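Local coordinates for protein enolase-phosphatase E1 (PDB 2G80) that probably enolises and then dephosphorylates 2,3-diketo-5-methylthiopentyl-1-phosphate to an acireductone in the methionine salvage pathway, using one magnesium ion, at residues K138-S144 against I175-I181; V126-A130 against S231-N235. One frame throughout, in Å; residues are numbered along the deposited sequence.

Contact 1. Residues K138-S144 against I175-I181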
ATOM      1  N   LYS A 138      12.617  -3.252 -15.591  1.00 35.41           N
ATOM      2  CA  LYS A 138      13.901  -3.064 -14.931  1.00 36.78           C
ATOM      3  C   LYS A 138      13.940  -2.143 -13.736  1.00 36.71           C
ATOM      4  O   LYS A 138      14.695  -2.396 -12.810  1.00 35.77           O
ATOM      5  CB  LYS A 138      14.962  -2.730 -15.979  1.00 38.62           C
ATOM      6  CG  LYS A 138      15.307  -4.053 -16.667  1.00 41.74           C
ATOM      7  CD  LYS A 138      15.991  -3.930 -17.901  1.00 43.67           C
ATOM      8  CE  LYS A 138      16.050  -5.276 -18.561  1.00 43.12           C
ATOM      9  NZ  LYS A 138      16.598  -6.389 -17.767  1.00 38.91           N
ATOM     10  N   ARG A 139      13.131  -1.093 -13.737  1.00 36.20           N
ATOM     11  CA  ARG A 139      13.109  -0.156 -12.622  1.00 37.22           C
ATOM     12  C   ARG A 139      11.678   0.123 -12.198  1.00 34.81           C
ATOM     13  O   ARG A 139      10.915   0.753 -12.922  1.00 33.34           O
ATOM     14  CB  ARG A 139      13.920   1.101 -12.922  1.00 35.71           C
ATOM     15  CG  ARG A 139      15.414   0.818 -13.186  1.00 38.61           C
ATOM     16  CD  ARG A 139      16.317   1.728 -12.361  1.00 53.91           C
ATOM     17  NE  ARG A 139      15.932   3.124 -12.539  1.00 60.78           N
ATOM     18  CZ  ARG A 139      16.154   4.126 -11.691  1.00 54.46           C
ATOM     19  NH1 ARG A 139      16.777   3.955 -10.514  1.00 56.07           N
ATOM     20  NH2 ARG A 139      15.711   5.332 -12.032  1.00 55.64           N
ATOM     21  N   VAL A 140      11.326  -0.410 -11.033  1.00 36.01           N
ATOM     22  CA  VAL A 140       9.980  -0.315 -10.466  1.00 35.61           C
ATOM     23  C   VAL A 140      10.048   0.182  -9.024  1.00 33.62           C
ATOM     24  O   VAL A 140      10.650  -0.473  -8.192  1.00 35.48           O
ATOM     25  CB  VAL A 140       9.267  -1.683 -10.474  1.00 37.89           C
ATOM     26  CG1 VAL A 140       7.881  -1.615  -9.733  1.00 37.06           C
ATOM     27  CG2 VAL A 140       9.109  -2.184 -11.919  1.00 41.50           C
ATOM     28  N   PHE A 141       9.363   1.299  -8.770  1.00 32.12           N
ATOM     29  CA  PHE A 141       9.216   1.930  -7.477  1.00 32.52           C
ATOM     30  C   PHE A 141       7.737   2.019  -7.099  1.00 30.98           C
ATOM     31  O   PHE A 141       6.871   2.210  -7.955  1.00 30.33           O
ATOM     32  CB  PHE A 141       9.845   3.333  -7.491  1.00 32.61           C
ATOM     33  CG  PHE A 141      11.325   3.315  -7.707  1.00 30.75           C
ATOM     34  CD1 PHE A 141      12.185   3.344  -6.633  1.00 33.82           C
ATOM     35  CD2 PHE A 141      11.855   3.200  -8.991  1.00 38.55           C
ATOM     36  CE1 PHE A 141      13.548   3.313  -6.811  1.00 39.59           C
ATOM     37  CE2 PHE A 141      13.235   3.167  -9.196  1.00 37.21           C
ATOM     38  CZ  PHE A 141      14.084   3.225  -8.115  1.00 39.66           C
ATOM     39  N   ILE A 142       7.464   1.871  -5.810  1.00 32.60           N
ATOM     40  CA  ILE A 142       6.103   1.938  -5.265  1.00 32.84           C
ATOM     41  C   ILE A 142       5.944   3.267  -4.511  1.00 33.82           C
ATOM     42  O   ILE A 142       6.904   3.728  -3.888  1.00 31.18           O
ATOM     43  CB  ILE A 142       5.826   0.731  -4.320  1.00 33.27           C
ATOM     44  CG1 ILE A 142       6.161  -0.617  -4.999  1.00 36.89           C
ATOM     45  CG2 ILE A 142       4.365   0.705  -3.856  1.00 34.33           C
ATOM     46  CD1 ILE A 142       5.340  -0.978  -6.228  1.00 27.73           C
ATOM     47  N   TYR A 143       4.770   3.908  -4.663  1.00 32.54           N
ATOM     48  CA  TYR A 143       4.382   5.104  -3.896  1.00 33.82           C
ATOM     49  C   TYR A 143       2.967   4.888  -3.365  1.00 34.71           C
ATOM     50  O   TYR A 143       2.033   4.760  -4.160  1.00 32.61           O
ATOM     51  CB  TYR A 143       4.443   6.375  -4.744  1.00 33.89           C
ATOM     52  CG  TYR A 143       4.156   7.714  -4.048  1.00 30.07           C
ATOM     53  CD1 TYR A 143       4.500   7.951  -2.696  1.00 39.97           C
ATOM     54  CD2 TYR A 143       3.685   8.802  -4.790  1.00 30.65           C
ATOM     55  CE1 TYR A 143       4.286   9.209  -2.088  1.00 36.61           C
ATOM     56  CE2 TYR A 143       3.504  10.062  -4.200  1.00 36.35           C
ATOM     57  CZ  TYR A 143       3.800  10.261  -2.861  1.00 35.87           C
ATOM     58  OH  TYR A 143       3.580  11.488  -2.317  1.00 31.00           O
ATOM     59  N   SER A 144       2.812   4.865  -2.038  1.00 35.12           N
ATOM     60  CA  SER A 144       1.509   4.602  -1.396  1.00 38.90           C
ATOM     61  C   SER A 144       1.289   5.396  -0.099  1.00 37.40           C
ATOM     62  O   SER A 144       2.225   5.917   0.451  1.00 39.21           O
ATOM     63  CB  SER A 144       1.406   3.088  -1.104  1.00 40.03           C
ATOM     64  OG  SER A 144       0.108   2.725  -0.654  1.00 47.85           O
ATOM     65  N   ILE A 175      11.287  -5.165  -6.647  1.00 35.31           N
ATOM     66  CA  ILE A 175      10.951  -3.777  -6.371  1.00 33.50           C
ATOM     67  C   ILE A 175      12.236  -3.031  -6.028  1.00 33.27           C
ATOM     68  O   ILE A 175      12.968  -3.433  -5.139  1.00 31.92           O
ATOM     69  CB  ILE A 175       9.866  -3.698  -5.266  1.00 31.74           C
ATOM     70  CG1 ILE A 175       8.566  -4.324  -5.819  1.00 36.90           C
ATOM     71  CG2 ILE A 175       9.593  -2.244  -4.866  1.00 31.98           C
ATOM     72  CD1 ILE A 175       7.527  -4.655  -4.789  1.00 41.48           C
ATOM     73  N   ASP A 176      12.507  -1.939  -6.740  1.00 33.45           N
ATOM     74  CA  ASP A 176      13.723  -1.148  -6.522  1.00 33.12           C
ATOM     75  C   ASP A 176      13.630  -0.098  -5.421  1.00 35.73           C
ATOM     76  O   ASP A 176      14.657   0.427  -4.961  1.00 36.86           O
ATOM     77  CB  ASP A 176      14.169  -0.569  -7.851  1.00 35.46           C
ATOM     78  CG  ASP A 176      14.430  -1.660  -8.855  1.00 33.68           C
ATOM     79  OD1 ASP A 176      15.427  -2.389  -8.680  1.00 50.74           O
ATOM     80  OD2 ASP A 176      13.584  -1.863  -9.741  1.00 41.98           O
ATOM     81  N   GLY A 177      12.415   0.208  -4.984  1.00 34.90           N
ATOM     82  CA  GLY A 177      12.239   1.197  -3.940  1.00 34.25           C
ATOM     83  C   GLY A 177      10.790   1.433  -3.592  1.00 32.95           C
ATOM     84  O   GLY A 177       9.901   1.037  -4.315  1.00 32.53           O
ATOM     85  N   TYR A 178      10.597   2.102  -2.472  1.00 33.15           N
ATOM     86  CA  TYR A 178       9.296   2.347  -1.878  1.00 35.34           C
ATOM     87  C   TYR A 178       9.270   3.771  -1.400  1.00 34.25           C
ATOM     88  O   TYR A 178      10.247   4.219  -0.820  1.00 33.46           O
ATOM     89  CB  TYR A 178       9.092   1.449  -0.644  1.00 37.27           C
ATOM     90  CG  TYR A 178       9.330  -0.009  -0.912  1.00 38.72           C
ATOM     91  CD1 TYR A 178      10.611  -0.563  -0.765  1.00 45.75           C
ATOM     92  CD2 TYR A 178       8.291  -0.847  -1.303  1.00 34.51           C
ATOM     93  CE1 TYR A 178      10.843  -1.935  -1.036  1.00 38.21           C
ATOM     94  CE2 TYR A 178       8.512  -2.221  -1.575  1.00 37.09           C
ATOM     95  CZ  TYR A 178       9.797  -2.738  -1.445  1.00 37.27           C
ATOM     96  OH  TYR A 178      10.029  -4.064  -1.704  1.00 47.32           O
ATOM     97  N   PHE A 179       8.148   4.446  -1.606  1.00 32.63           N
ATOM     98  CA  PHE A 179       7.931   5.798  -1.131  1.00 34.73           C
ATOM     99  C   PHE A 179       6.591   5.889  -0.392  1.00 36.83           C
ATOM    100  O   PHE A 179       5.622   5.215  -0.748  1.00 34.40           O
ATOM    101  CB  PHE A 179       7.976   6.805  -2.301  1.00 35.09           C
ATOM    102  CG  PHE A 179       9.309   6.849  -2.998  1.00 33.07           C
ATOM    103  CD1 PHE A 179      10.373   7.541  -2.439  1.00 37.00           C
ATOM    104  CD2 PHE A 179       9.500   6.198  -4.221  1.00 39.13           C
ATOM    105  CE1 PHE A 179      11.633   7.577  -3.079  1.00 36.64           C
ATOM    106  CE2 PHE A 179      10.745   6.241  -4.878  1.00 36.96           C
ATOM    107  CZ  PHE A 179      11.821   6.920  -4.292  1.00 32.84           C
ATOM    108  N   ASP A 180       6.553   6.708   0.657  1.00 37.85           N
ATOM    109  CA  ASP A 180       5.309   6.946   1.397  1.00 40.90           C
ATOM    110  C   ASP A 180       5.137   8.459   1.642  1.00 40.25           C
ATOM    111  O   ASP A 180       5.945   9.292   1.181  1.00 35.53           O
ATOM    112  CB  ASP A 180       5.231   6.038   2.672  1.00 40.22           C
ATOM    113  CG  ASP A 180       6.289   6.374   3.747  1.00 42.85           C
ATOM    114  OD1 ASP A 180       6.756   7.520   3.854  1.00 48.53           O
ATOM    115  OD2 ASP A 180       6.652   5.478   4.530  1.00 46.47           O
ATOM    116  N   ILE A 181       4.077   8.799   2.363  1.00 45.13           N
ATOM    117  CA  ILE A 181       3.760  10.210   2.690  1.00 43.16           C
ATOM    118  C   ILE A 181       4.893  10.832   3.515  1.00 42.88           C
ATOM    119  O   ILE A 181       5.226  11.986   3.304  1.00 44.27           O
ATOM    120  CB  ILE A 181       2.438  10.345   3.477  1.00 43.16           C
ATOM    121  CG1 ILE A 181       1.251   9.685   2.751  1.00 50.30           C
ATOM    122  CG2 ILE A 181       2.139  11.846   3.876  1.00 45.99           C
ATOM    123  CD1 ILE A 181       1.077  10.048   1.339  1.00 53.81           C
TER
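F179, I142 and D176 lose the most area here. F179 works through its backbone and its ring. F179 N donates to I142 O (2.7 Å), and F179 O accepts from S144 N (3.1 Å). The F179 ring lies on the same sheet face as F141 and Y143. F179 CE2 is 3.7 Å from F141 CD1, and F179 CB is 3.7 Å from Y143 CD1. Helix 190-200 packs on this face.

The I142 side chain lies on the other face, where it touches Q151 of helix 148-156. I142 CG1 meets I175 CG2 at 3.8 Å, and I142 CB lies 4.2 Å from Y178 CD2. I142 N also donates to G177 O (3.0 Å). Together with the two F179 backbone bonds, this sets a parallel register, with I142 beside Y178 and Y143 beside F179.

D176 closes the start of the pairing. D176 N donates to V140 O (2.8 Å), and V140 N donates to D176 OD2 (3.0 Å). D176 CB sits over the F141 ring, 4.1 Å from its centroid, as a CH-pi contact. At G177 a side chain would clash with F141.

S144, predicted to bind substrate, hydrogen-bonds through OG to the magnesium ligand E39. The two strands, joined through helix 148-156, form a beta-alpha-beta unit at the edge of the parallel sheet in the Rossmann-like HAD fold.

Contact 2. Residues V126-A130 against S231-N235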
ATOM      1  N   VAL A 126      -2.422  -9.410  -5.309  1.00 39.61           N
ATOM      2  CA  VAL A 126      -1.924  -8.616  -6.424  1.00 35.89           C
ATOM      3  C   VAL A 126      -2.412  -9.208  -7.738  1.00 35.92           C
ATOM      4  O   VAL A 126      -2.330 -10.417  -7.950  1.00 38.37           O
ATOM      5  CB  VAL A 126      -0.407  -8.472  -6.380  1.00 34.75           C
ATOM      6  CG1 VAL A 126       0.132  -7.663  -7.580  1.00 30.90           C
ATOM      7  CG2 VAL A 126       0.013  -7.810  -5.036  1.00 30.29           C
ATOM      8  N   TYR A 127      -2.872  -8.348  -8.646  1.00 34.49           N
ATOM      9  CA  TYR A 127      -3.374  -8.804  -9.949  1.00 34.98           C
ATOM     10  C   TYR A 127      -2.282  -9.552 -10.694  1.00 34.64           C
ATOM     11  O   TYR A 127      -1.125  -9.122 -10.692  1.00 33.50           O
ATOM     12  CB  TYR A 127      -3.904  -7.645 -10.808  1.00 36.92           C
ATOM     13  CG  TYR A 127      -5.095  -6.921 -10.221  1.00 35.41           C
ATOM     14  CD1 TYR A 127      -6.372  -7.503 -10.223  1.00 39.57           C
ATOM     15  CD2 TYR A 127      -4.968  -5.648  -9.690  1.00 35.15           C
ATOM     16  CE1 TYR A 127      -7.471  -6.825  -9.670  1.00 35.29           C
ATOM     17  CE2 TYR A 127      -6.080  -4.958  -9.147  1.00 29.33           C
ATOM     18  CZ  TYR A 127      -7.313  -5.542  -9.155  1.00 38.13           C
ATOM     19  OH  TYR A 127      -8.380  -4.861  -8.636  1.00 39.05           O
ATOM     20  N   ALA A 128      -2.646 -10.670 -11.336  1.00 35.15           N
ATOM     21  CA  ALA A 128      -1.652 -11.496 -12.050  1.00 34.65           C
ATOM     22  C   ALA A 128      -0.768 -10.687 -13.053  1.00 33.77           C
ATOM     23  O   ALA A 128       0.452 -10.802 -13.057  1.00 34.09           O
ATOM     24  CB  ALA A 128      -2.313 -12.637 -12.713  1.00 34.90           C
ATOM     25  N   ASP A 129      -1.395  -9.822 -13.838  1.00 32.87           N
ATOM     26  CA  ASP A 129      -0.678  -8.976 -14.785  1.00 32.20           C
ATOM     27  C   ASP A 129       0.252  -7.929 -14.102  1.00 31.50           C
ATOM     28  O   ASP A 129       1.227  -7.486 -14.698  1.00 29.77           O
ATOM     29  CB  ASP A 129      -1.664  -8.266 -15.720  1.00 30.92           C
ATOM     30  CG  ASP A 129      -2.524  -7.249 -14.992  1.00 41.21           C
ATOM     31  OD1 ASP A 129      -3.382  -7.694 -14.208  1.00 48.12           O
ATOM     32  OD2 ASP A 129      -2.325  -6.019 -15.196  1.00 44.24           O
ATOM     33  N   ALA A 130      -0.076  -7.516 -12.882  1.00 32.37           N
ATOM     34  CA  ALA A 130       0.785  -6.569 -12.128  1.00 33.40           C
ATOM     35  C   ALA A 130       2.013  -7.310 -11.600  1.00 34.70           C
ATOM     36  O   ALA A 130       3.081  -6.722 -11.507  1.00 35.75           O
ATOM     37  CB  ALA A 130       0.012  -5.885 -10.992  1.00 31.26           C
ATOM     38  N   SER A 231      -7.521   1.278 -14.254  1.00 38.33           N
ATOM     39  CA  SER A 231      -8.919   0.932 -14.087  1.00 41.08           C
ATOM     40  C   SER A 231      -9.004  -0.548 -13.751  1.00 41.92           C
ATOM     41  O   SER A 231      -8.531  -1.372 -14.515  1.00 43.36           O
ATOM     42  CB  SER A 231      -9.693   1.225 -15.366  1.00 41.22           C
ATOM     43  OG  SER A 231     -11.063   1.211 -15.078  1.00 44.68           O
ATOM     44  N   ARG A 232      -9.575  -0.868 -12.592  1.00 40.37           N
ATOM     45  CA  ARG A 232      -9.700  -2.230 -12.117  1.00 40.56           C
ATOM     46  C   ARG A 232     -11.114  -2.433 -11.591  1.00 44.01           C
ATOM     47  O   ARG A 232     -11.726  -1.441 -11.134  1.00 45.66           O
ATOM     48  CB  ARG A 232      -8.741  -2.479 -10.932  1.00 40.79           C
ATOM     49  CG  ARG A 232      -7.268  -2.310 -11.194  1.00 39.53           C
ATOM     50  CD  ARG A 232      -6.776  -3.329 -12.187  1.00 40.09           C
ATOM     51  NE  ARG A 232      -5.325  -3.323 -12.293  1.00 41.12           N
ATOM     52  CZ  ARG A 232      -4.611  -4.260 -12.923  1.00 40.69           C
ATOM     53  NH1 ARG A 232      -5.202  -5.277 -13.529  1.00 38.08           N
ATOM     54  NH2 ARG A 232      -3.285  -4.188 -12.921  1.00 37.78           N
ATOM     55  N   PRO A 233     -11.617  -3.703 -11.596  1.00 45.33           N
ATOM     56  CA  PRO A 233     -12.958  -3.994 -11.021  1.00 46.13           C
ATOM     57  C   PRO A 233     -13.035  -3.532  -9.566  1.00 44.71           C
ATOM     58  O   PRO A 233     -12.101  -3.761  -8.793  1.00 47.24           O
ATOM     59  CB  PRO A 233     -13.067  -5.526 -11.108  1.00 46.28           C
ATOM     60  CG  PRO A 233     -12.097  -5.930 -12.166  1.00 45.77           C
ATOM     61  CD  PRO A 233     -10.978  -4.933 -12.125  1.00 45.00           C
ATOM     62  N   GLY A 234     -14.098  -2.826  -9.221  1.00 44.20           N
ATOM     63  CA  GLY A 234     -14.268  -2.272  -7.876  1.00 44.33           C
ATOM     64  C   GLY A 234     -13.783  -0.843  -7.691  1.00 45.77           C
ATOM     65  O   GLY A 234     -14.014  -0.285  -6.618  1.00 49.48           O
ATOM     66  N   ASN A 235     -13.056  -0.263  -8.661  1.00 45.38           N
ATOM     67  CA  ASN A 235     -12.633   1.168  -8.573  1.00 45.28           C
ATOM     68  C   ASN A 235     -13.835   2.078  -8.877  1.00 47.25           C
ATOM     69  O   ASN A 235     -14.819   1.647  -9.478  1.00 45.39           O
ATOM     70  CB  ASN A 235     -11.534   1.543  -9.596  1.00 41.32           C
ATOM     71  CG  ASN A 235     -10.171   0.945  -9.291  1.00 42.23           C
ATOM     72  OD1 ASN A 235      -9.987   0.141  -8.376  1.00 36.11           O
ATOM     73  ND2 ASN A 235      -9.198   1.335 -10.088  1.00 35.41           N
TER
HETATM   74  O   HOH W   1      -9.938  -2.266  -7.224  1.00 35.07           O
HETATM   75  O   HOH W   2     -10.712  -6.015  -8.452  1.00 41.38           O
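S231 leads out of strand 226-230, and its backbone is hydrogen-bonded to Y247. R232 makes most of the contact. The R232 guanidinium lies flat on the Y127 ring, with centres 4.1 Å apart and planes at 12°, an off-centre cation-pi contact. R232 CD adds a CH-pi contact, 3.9 Å from the Y127 ring centroid. The arginine tip meets D129 in a two-pronged salt bridge: R232 NH1 to D129 OD1 and R232 NH2 to D129 OD2, both 3.1 Å. D129 OD2 also accepts from F250 N, and R232 NE donates to T41 O.

Two waters link P233 O to Y127 OH. Water 2 lies 2.6 Å from Y127 OH and donates to P233 O at 2.7 Å. G234 has a positive phi (94°) in a type II beta turn, closed by N235 N donating to R232 O at 3.0 Å. N235 OD1 accepts from water 1 (2.7 Å), which donates to P233 O (3.1 Å) and is weakly bonded to Y127 OH (3.3 Å).

Y127 is the N-cap residue of helix 128-136. The stacked, salt-bridged arginine ties the loop after strand 226-230 to this helix start, near the magnesium site of the HAD fold.

In the fold
Contact 1 and contact 2 lie in different parts of the HAD core, with centres 18 Å apart. Their nearest atoms are about 7 Å apart, so they do not touch. Helix 128-136 begins at contact 2 and leads directly into strand 140-143 of contact 1. Both segments of contact 1 fall between the two segments of contact 2 in sequence. Both contacts approach the magnesium ion held by D37, E39 and D212. The S144 side chain is about 7 Å from the metal, and that of R232 about 9 Å. Contact 1 also brings I181 within about 4 Å of K187, side chain to side chain; K187 is a predicted substrate-binding residue.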